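Local coordinates for 2,3-dihydroxybenzoate-AMP ligase (Mycobacterium smegmatis, PDB 5KEI), which is an enzyme of the ANL superfamily, built from a large N-terminal domain and a smaller C-terminal domain, at residues D60-I65 / G273-F278; C241-D246 / T322-Q327; A484-A489 / K550-Q555. All coordinates share one frame; numbering follows the deposited sequence.

Contact 1. Residues D60-I65 / G273-F278; sequences DHIAVI and GATTVF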
loop_
_atom_site.group_PDB
_atom_site.type_symbol
_atom_site.label_atom_id
_atom_site.label_comp_id
_atom_site.label_asym_id
_atom_site.label_seq_id
_atom_site.Cartn_x
_atom_site.Cartn_y
_atom_site.Cartn_z
ATOM N N ASP A 60 -22.726 16.920 -13.380
ATOM C CA ASP A 60 -23.868 16.816 -12.484
ATOM C C ASP A 60 -24.168 15.388 -12.006
ATOM O O ASP A 60 -25.116 15.173 -11.248
ATOM C CB ASP A 60 -25.072 17.435 -13.183
ATOM C CG ASP A 60 -24.790 18.871 -13.645
ATOM O OD1 ASP A 60 -24.408 19.700 -12.784
ATOM O OD2 ASP A 60 -24.893 19.159 -14.862
ATOM N N HIS A 61 -23.350 14.422 -12.430
ATOM C CA HIS A 61 -23.370 13.083 -11.831
ATOM C C HIS A 61 -22.908 13.173 -10.371
ATOM O O HIS A 61 -22.031 13.966 -10.033
ATOM C CB HIS A 61 -22.464 12.101 -12.605
ATOM C CG HIS A 61 -23.050 11.597 -13.896
ATOM N ND1 HIS A 61 -23.655 12.422 -14.818
ATOM C CD2 HIS A 61 -23.089 10.346 -14.421
ATOM C CE1 HIS A 61 -24.059 11.701 -15.854
ATOM N NE2 HIS A 61 -23.726 10.444 -15.639
ATOM N N ILE A 62 -23.501 12.362 -9.506
ATOM C CA ILE A 62 -23.062 12.293 -8.124
ATOM C C ILE A 62 -21.671 11.670 -8.068
ATOM O O ILE A 62 -21.445 10.606 -8.630
ATOM C CB ILE A 62 -24.034 11.474 -7.273
ATOM C CG1 ILE A 62 -25.451 12.029 -7.407
ATOM C CG2 ILE A 62 -23.595 11.488 -5.831
ATOM C CD1 ILE A 62 -25.578 13.451 -6.926
ATOM N N ALA A 63 -20.732 12.339 -7.411
ATOM C CA ALA A 63 -19.361 11.852 -7.377
ATOM C C ALA A 63 -19.116 10.998 -6.137
ATOM O O ALA A 63 -18.602 9.886 -6.239
ATOM C CB ALA A 63 -18.373 13.015 -7.428
ATOM N N VAL A 64 -19.492 11.521 -4.973
ATOM C CA VAL A 64 -19.232 10.855 -3.711
ATOM C C VAL A 64 -20.470 10.934 -2.812
ATOM O O VAL A 64 -21.217 11.907 -2.871
ATOM C CB VAL A 64 -18.013 11.474 -3.011
ATOM C CG1 VAL A 64 -16.725 11.168 -3.790
ATOM C CG2 VAL A 64 -18.193 12.983 -2.873
ATOM N N ILE A 65 -20.712 9.892 -2.015
ATOM C CA ILE A 65 -21.843 9.868 -1.079
ATOM C C ILE A 65 -21.395 9.333 0.275
ATOM O O ILE A 65 -20.571 8.427 0.332
ATOM C CB ILE A 65 -23.019 8.976 -1.575
ATOM C CG1 ILE A 65 -23.380 9.259 -3.033
ATOM C CG2 ILE A 65 -24.239 9.165 -0.707
ATOM C CD1 ILE A 65 -24.671 8.584 -3.466
ATOM N N GLY A 273 -16.745 8.489 -14.249
ATOM C CA GLY A 273 -17.914 9.242 -13.823
ATOM C C GLY A 273 -18.947 8.432 -13.053
ATOM O O GLY A 273 -20.129 8.774 -13.041
ATOM N N ALA A 274 -18.488 7.371 -12.392
ATOM C CA ALA A 274 -19.344 6.567 -11.522
ATOM C C ALA A 274 -19.504 7.184 -10.135
ATOM O O ALA A 274 -18.752 8.079 -9.751
ATOM C CB ALA A 274 -18.790 5.154 -11.402
ATOM N N THR A 275 -20.483 6.697 -9.380
ATOM C CA THR A 275 -20.703 7.177 -8.015
ATOM C C THR A 275 -19.911 6.336 -7.006
ATOM O O THR A 275 -19.823 5.110 -7.131
ATOM C CB THR A 275 -22.208 7.142 -7.645
ATOM O OG1 THR A 275 -22.967 7.836 -8.645
ATOM C CG2 THR A 275 -22.461 7.765 -6.269
ATOM N N THR A 276 -19.334 6.993 -6.006
ATOM C CA THR A 276 -18.668 6.290 -4.921
ATOM C C THR A 276 -19.380 6.568 -3.598
ATOM O O THR A 276 -19.682 7.720 -3.272
ATOM C CB THR A 276 -17.182 6.701 -4.824
ATOM O OG1 THR A 276 -16.469 6.179 -5.957
ATOM C CG2 THR A 276 -16.560 6.179 -3.543
ATOM N N VAL A 277 -19.652 5.506 -2.845
ATOM C CA VAL A 277 -20.321 5.594 -1.546
ATOM C C VAL A 277 -19.409 5.164 -0.407
ATOM O O VAL A 277 -18.965 4.028 -0.386
ATOM C CB VAL A 277 -21.569 4.698 -1.490
ATOM C CG1 VAL A 277 -22.164 4.755 -0.107
ATOM C CG2 VAL A 277 -22.592 5.100 -2.573
ATOM N N PHE A 278 -19.142 6.060 0.543
ATOM C CA PHE A 278 -18.334 5.743 1.726
ATOM C C PHE A 278 -19.207 5.194 2.858
ATOM O O PHE A 278 -20.336 5.653 3.051
ATOM C CB PHE A 278 -17.582 6.985 2.226
ATOM C CG PHE A 278 -16.555 7.510 1.262
ATOM C CD1 PHE A 278 -16.931 8.286 0.187
ATOM C CD2 PHE A 278 -15.216 7.222 1.435
ATOM C CE1 PHE A 278 -15.996 8.755 -0.700
ATOM C CE2 PHE A 278 -14.268 7.700 0.545
ATOM C CZ PHE A 278 -14.659 8.464 -0.518
HETATM O O HOH W 1 -16.722 8.559 -7.670
#

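Contact 2. Residues C241-D246 / T322-Q327; sequences CRLTAD and TLRLLQ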
loop_
_atom_site.group_PDB
_atom_site.type_symbol
_atom_site.label_atom_id
_atom_site.label_comp_id
_atom_site.label_asym_id
_atom_site.label_seq_id
_atom_site.Cartn_x
_atom_site.Cartn_y
_atom_site.Cartn_z
ATOM N N CYS A 241 -12.369 -3.816 -14.914
ATOM C CA CYS A 241 -13.582 -4.138 -14.171
ATOM C C CYS A 241 -14.827 -3.705 -14.907
ATOM O O CYS A 241 -15.935 -3.942 -14.431
ATOM C CB CYS A 241 -13.563 -3.491 -12.787
ATOM S SG CYS A 241 -12.280 -4.141 -11.688
ATOM N N ARG A 242 -14.631 -3.040 -16.044
ATOM C CA ARG A 242 -15.723 -2.614 -16.914
ATOM C C ARG A 242 -16.653 -1.598 -16.232
ATOM O O ARG A 242 -17.864 -1.597 -16.463
ATOM C CB ARG A 242 -16.523 -3.841 -17.393
ATOM C CG ARG A 242 -15.653 -5.003 -17.900
ATOM C CD ARG A 242 -15.623 -5.089 -19.427
ATOM N NE ARG A 242 -14.688 -6.112 -19.914
ATOM C CZ ARG A 242 -14.378 -6.317 -21.197
ATOM N NH1 ARG A 242 -14.935 -5.582 -22.158
ATOM N NH2 ARG A 242 -13.511 -7.269 -21.525
ATOM N N LEU A 243 -16.081 -0.737 -15.391
ATOM C CA LEU A 243 -16.849 0.306 -14.703
ATOM C C LEU A 243 -17.427 1.327 -15.696
ATOM O O LEU A 243 -16.748 1.750 -16.632
ATOM C CB LEU A 243 -15.976 1.039 -13.674
ATOM C CG LEU A 243 -15.464 0.323 -12.413
ATOM C CD1 LEU A 243 -14.811 1.329 -11.428
ATOM C CD2 LEU A 243 -16.559 -0.484 -11.722
ATOM N N THR A 244 -18.680 1.716 -15.489
ATOM C CA THR A 244 -19.287 2.777 -16.290
ATOM C C THR A 244 -19.847 3.857 -15.360
ATOM O O THR A 244 -19.880 3.677 -14.138
ATOM C CB THR A 244 -20.422 2.240 -17.220
ATOM O OG1 THR A 244 -21.544 1.824 -16.437
ATOM C CG2 THR A 244 -19.941 1.068 -18.094
ATOM N N ALA A 245 -20.295 4.971 -15.935
ATOM C CA ALA A 245 -20.921 6.038 -15.154
ATOM C C ALA A 245 -22.153 5.562 -14.371
ATOM O O ALA A 245 -22.638 6.264 -13.486
ATOM C CB ALA A 245 -21.299 7.196 -16.057
ATOM N N ASP A 246 -22.646 4.369 -14.689
ATOM C CA ASP A 246 -23.809 3.804 -14.003
ATOM C C ASP A 246 -23.427 3.000 -12.753
ATOM O O ASP A 246 -24.285 2.679 -11.939
ATOM C CB ASP A 246 -24.610 2.899 -14.950
ATOM C CG ASP A 246 -25.142 3.643 -16.172
ATOM O OD1 ASP A 246 -25.616 4.799 -16.027
ATOM O OD2 ASP A 246 -25.076 3.062 -17.284
ATOM N N THR A 322 -28.648 -5.747 -7.251
ATOM C CA THR A 322 -27.964 -4.675 -7.971
ATOM C C THR A 322 -26.458 -4.920 -8.059
ATOM O O THR A 322 -25.816 -4.508 -9.020
ATOM C CB THR A 322 -28.243 -3.304 -7.316
ATOM O OG1 THR A 322 -27.464 -2.289 -7.964
ATOM C CG2 THR A 322 -27.928 -3.332 -5.817
ATOM N N LEU A 323 -25.913 -5.615 -7.062
ATOM C CA LEU A 323 -24.490 -5.941 -7.018
ATOM C C LEU A 323 -24.093 -6.828 -8.221
ATOM O O LEU A 323 -24.831 -7.716 -8.629
ATOM C CB LEU A 323 -24.157 -6.619 -5.678
ATOM C CG LEU A 323 -22.698 -6.707 -5.223
ATOM C CD1 LEU A 323 -22.115 -5.345 -4.877
ATOM C CD2 LEU A 323 -22.559 -7.640 -4.042
ATOM N N ARG A 324 -22.935 -6.558 -8.801
ATOM C CA ARG A 324 -22.495 -7.263 -9.992
ATOM C C ARG A 324 -21.012 -7.582 -9.927
ATOM O O ARG A 324 -20.527 -8.459 -10.637
ATOM C CB ARG A 324 -22.768 -6.432 -11.239
ATOM C CG ARG A 324 -21.911 -5.192 -11.341
ATOM C CD ARG A 324 -21.333 -5.081 -12.724
ATOM N NE ARG A 324 -20.483 -3.906 -12.917
ATOM C CZ ARG A 324 -19.238 -3.947 -13.380
ATOM N NH1 ARG A 324 -18.678 -5.112 -13.683
ATOM N NH2 ARG A 324 -18.554 -2.818 -13.544
ATOM N N LEU A 325 -20.297 -6.847 -9.081
ATOM C CA LEU A 325 -18.871 -7.048 -8.900
ATOM C C LEU A 325 -18.538 -7.001 -7.420
ATOM O O LEU A 325 -18.618 -5.946 -6.789
ATOM C CB LEU A 325 -18.051 -5.993 -9.663
ATOM C CG LEU A 325 -16.519 -6.045 -9.472
ATOM C CD1 LEU A 325 -15.907 -7.294 -10.071
ATOM C CD2 LEU A 325 -15.871 -4.826 -10.059
ATOM N N LEU A 326 -18.182 -8.157 -6.877
ATOM C CA LEU A 326 -17.616 -8.260 -5.541
ATOM C C LEU A 326 -16.155 -8.670 -5.641
ATOM O O LEU A 326 -15.845 -9.822 -5.930
ATOM C CB LEU A 326 -18.388 -9.261 -4.695
ATOM C CG LEU A 326 -17.834 -9.484 -3.287
ATOM C CD1 LEU A 326 -17.816 -8.175 -2.557
ATOM C CD2 LEU A 326 -18.692 -10.469 -2.550
ATOM N N GLN A 327 -15.262 -7.708 -5.441
ATOM C CA GLN A 327 -13.839 -7.997 -5.395
ATOM C C GLN A 327 -13.488 -8.521 -4.018
ATOM O O GLN A 327 -14.025 -8.047 -3.012
ATOM C CB GLN A 327 -12.982 -6.755 -5.681
ATOM C CG GLN A 327 -13.270 -5.984 -6.947
ATOM C CD GLN A 327 -12.391 -4.727 -7.049
ATOM O OE1 GLN A 327 -12.544 -3.777 -6.269
ATOM N NE2 GLN A 327 -11.436 -4.745 -7.977
#

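Contact 3. Residues A484-A489 / K550-Q555; sequences AAAAVA and KAIVRQ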
loop_
_atom_site.group_PDB
_atom_site.type_symbol
_atom_site.label_atom_id
_atom_site.label_comp_id
_atom_site.label_asym_id
_atom_site.label_seq_id
_atom_site.Cartn_x
_atom_site.Cartn_y
_atom_site.Cartn_z
ATOM N N ALA A 484 22.595 -3.362 7.425
ATOM C CA ALA A 484 22.034 -4.624 6.928
ATOM C C ALA A 484 22.193 -5.709 8.004
ATOM O O ALA A 484 23.083 -5.612 8.847
ATOM C CB ALA A 484 22.719 -5.048 5.637
ATOM N N ALA A 485 21.340 -6.730 7.991
ATOM C CA ALA A 485 21.424 -7.800 8.991
ATOM C C ALA A 485 21.053 -9.148 8.398
ATOM O O ALA A 485 20.192 -9.228 7.527
ATOM C CB ALA A 485 20.529 -7.498 10.183
ATOM N N ALA A 486 21.702 -10.208 8.871
ATOM C CA ALA A 486 21.334 -11.572 8.489
ATOM C C ALA A 486 21.373 -12.529 9.693
ATOM O O ALA A 486 22.414 -12.719 10.314
ATOM C CB ALA A 486 22.245 -12.075 7.381
ATOM N N ALA A 487 20.222 -13.102 10.033
ATOM C CA ALA A 487 20.146 -14.100 11.092
ATOM C C ALA A 487 20.361 -15.455 10.448
ATOM O O ALA A 487 19.618 -15.861 9.554
ATOM C CB ALA A 487 18.804 -14.041 11.832
ATOM N N VAL A 488 21.408 -16.139 10.877
ATOM C CA VAL A 488 21.817 -17.368 10.230
ATOM C C VAL A 488 21.814 -18.519 11.251
ATOM O O VAL A 488 22.027 -18.306 12.453
ATOM C CB VAL A 488 23.210 -17.191 9.582
ATOM C CG1 VAL A 488 23.522 -18.342 8.700
ATOM C CG2 VAL A 488 23.246 -15.901 8.756
ATOM N N ALA A 489 21.545 -19.726 10.764
ATOM C CA ALA A 489 21.525 -20.924 11.590
ATOM C C ALA A 489 22.868 -21.635 11.539
ATOM O O ALA A 489 23.386 -21.929 10.461
ATOM C CB ALA A 489 20.409 -21.869 11.138
ATOM N N LYS A 550 23.409 -19.456 2.858
ATOM C CA LYS A 550 24.131 -20.712 2.763
ATOM C C LYS A 550 25.611 -20.408 2.594
ATOM O O LYS A 550 26.469 -21.160 3.050
ATOM C CB LYS A 550 23.603 -21.561 1.603
ATOM C CG LYS A 550 22.118 -21.353 1.331
ATOM C CD LYS A 550 21.516 -22.457 0.460
ATOM C CE LYS A 550 21.095 -23.673 1.284
ATOM N NZ LYS A 550 19.948 -23.388 2.200
ATOM N N ALA A 551 25.900 -19.285 1.948
ATOM C CA ALA A 551 27.271 -18.849 1.752
ATOM C C ALA A 551 27.851 -18.299 3.049
ATOM O O ALA A 551 29.000 -18.585 3.389
ATOM C CB ALA A 551 27.344 -17.804 0.658
ATOM N N ILE A 552 27.053 -17.507 3.763
ATOM C CA ILE A 552 27.460 -16.955 5.055
ATOM C C ILE A 552 27.766 -18.080 6.054
ATOM O O ILE A 552 28.673 -17.951 6.877
ATOM C CB ILE A 552 26.377 -16.006 5.634
ATOM C CG1 ILE A 552 26.160 -14.804 4.710
ATOM C CG2 ILE A 552 26.750 -15.523 7.024
ATOM C CD1 ILE A 552 25.179 -13.785 5.255
ATOM N N VAL A 553 27.024 -19.184 5.966
ATOM C CA VAL A 553 27.310 -20.361 6.785
ATOM C C VAL A 553 28.700 -20.926 6.464
ATOM O O VAL A 553 29.558 -20.995 7.350
ATOM C CB VAL A 553 26.262 -21.464 6.597
ATOM C CG1 VAL A 553 26.796 -22.791 7.107
ATOM C CG2 VAL A 553 24.982 -21.105 7.319
ATOM N N ARG A 554 28.938 -21.297 5.203
ATOM C CA ARG A 554 30.262 -21.769 4.771
ATOM C C ARG A 554 31.333 -20.671 4.866
ATOM O O ARG A 554 32.136 -20.482 3.951
ATOM C CB ARG A 554 30.223 -22.311 3.337
ATOM C CG ARG A 554 29.091 -23.279 3.013
ATOM C CD ARG A 554 28.867 -23.390 1.494
ATOM N NE ARG A 554 30.057 -23.040 0.708
ATOM C CZ ARG A 554 30.091 -22.091 -0.230
ATOM N NH1 ARG A 554 28.998 -21.393 -0.513
ATOM N NH2 ARG A 554 31.220 -21.835 -0.889
ATOM N N GLN A 555 31.305 -19.936 5.972
ATOM C CA GLN A 555 32.385 -19.070 6.420
ATOM C C GLN A 555 32.293 -19.080 7.938
ATOM O O GLN A 555 32.098 -20.134 8.561
ATOM C CB GLN A 555 32.255 -17.635 5.891
ATOM C CG GLN A 555 31.880 -17.494 4.426
ATOM C CD GLN A 555 31.563 -16.059 4.024
ATOM O OE1 GLN A 555 31.880 -15.113 4.745
ATOM N NE2 GLN A 555 30.932 -15.896 2.865
#

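Contact 1. Residues D60-I65 / G273-F278
Ile-65 and Val-277 stand alongside each other on one face of a strand pair, pointing the same way, with Ile-65 CB 4.0 Å from Val-277 CG2. Ile-65 CG1 sits beside its own backbone N (chi1 -48°) and the chain continues straight (chi2 -170°), so the side chain crosses Thr-275 obliquely and brings CD1 to 3.7 Å from Thr-275 CG2. On the face that carries Val-64 and Thr-276, Val-64 runs alongside Phe-278, its CG1 meeting the ring edge near the ring plane, 4.0 Å from Phe-278 CE1. Strands 62-65 and 275-278 run parallel, 9° apart, as neighbours in the large mixed sheet of the N-terminal domain; Ala-63 and Val-64 both face His-71 of the next strand, a classic beta bulge. Ile-65 uses both its N and its O towards strand 275-278, straddling Val-277: its N donates to Thr-276 O (2.7 Å), and its O accepts from Phe-278 N (2.8 Å), each donor lying nearly along the C=O axis. Thr-276 N instead approaches Ala-63 O (3.0 Å) from above the carbonyl plane. A water also donates to Ala-63 O (2.7 Å) and to Ala-274 O, and accepts from Thr-276 OG1, bridging the strands where the bulge begins.

Contact 2. Residues C241-D246 / T322-Q327
The guanidinium of Arg-324 grips a single carbonyl end-on: NH2 lies 3.0 Å and NH1 3.1 Å from Cys-241 O, which sits at the edge of the group, only 3° out of its plane. The two bonds are not equivalent, because NH1 comes nearly along the C=O axis while NH2 stands above the carbonyl plane. A bend at chi2 (133°) carries the side chain round so that one guanidinium face lies above Leu-325 CB near the group's rim, and Leu-243 crosses it at about a right angle, placing CD2 3.6 Å from Arg-324 NH2. NE forms a salt bridge with Asp-247, which helps fix the rotation of the group. The buried side is closely packed and mainly apolar: Cys-241 points at the strand, with CB 3.8 Å from Leu-325 CD2; the amide nitrogen brought to it, Gln-327 NE2, 3.9 Å from Cys-241 SG, is bonded to Cys-263 O and Gln-350 OE1. The other side is loose. Arg-242 is exposed and the end of its side chain leads away, and beyond it Thr-244 OG1 accepts from Asp-246 N in an ST turn. At the C-terminal end of helix 227-240 the charge of Arg-324 meets Cys-241 O, where it would probably offset the partial negative charge of the helix terminus; Arg-242, with positive phi (64°) and two bonds back into the last turn, closes the helix in a Schellman motif.

Contact 3. Residues A484-A489 / K550-Q555
Two neighbouring helix side chains, Ile-552 and Val-553, meet the strand at Val-488, whose two methyls are divided between them. The torsion of Val-488 (chi1 -169°) sets CG1 anti to the backbone N and CG2 anti to the carbonyl carbon. CG2 therefore meets Ile-552 CG2 at 3.9 Å, while CG1 reaches Val-553 CG2 at 3.4 Å, a tight methyl-to-methyl approach; both pairs of side chains cross obliquely. Ile-552 is the longer projection. Its CG1 branch lies beside its own N (chi1 -62°) and runs on extended (chi2 -176°), carrying CD1 past Val-488 to Ala-486. There the side chain is a single methyl, low enough to leave a shallow place in the strand's relief, and Ile-552 CD1 settles at 4.0 Å from Ala-486 CB. Ala-486 and Val-488, two residues apart, both point at the helix and so form one low and one high point of the same strand face. Val-553 fits at the other end of the contact, its CG2 also lying 3.6 Å from Ala-489 O. Ile-552 further touches Val-502 on strand 498-505, as well as Pro-540 and Ile-547, so the short helix 549-553 packs against strands 482-492 and 498-505 of the small C-terminal sheet. The side chain of Ala-487 packs on Ala-469 and Leu-472 of helix 469-477, and Ala-487 O accepts from Lys-549 NZ just ahead of the contact. Side chains of 484-489 and 550-555 meet by apolar contact alone, which implies a fit resting on complementary shape and buried methyls; the bond from Lys-549 NZ probably adds to fixing the helix on the strand.

In the fold
Contacts 1 and 2 both reach the large mixed sheet of the N-terminal domain; their centres lie 13 Å apart and they touch, Ala-274 CB packing 3.3 Å from Thr-244 O. Contact 1 joins two adjacent strands through backbone bonds, whereas contact 2 ties the loop after a helix to another strand by way of a charged side chain. Contact 3 stands apart in the C-terminal domain, its centre about 54 Å from that of contact 1 and 50 Å from that of contact 2, on the opposite side of the chain's centre. All three are largely buried, but contact 2 has an exposed residue at its margin, and contact 3 relies on apolar side chains.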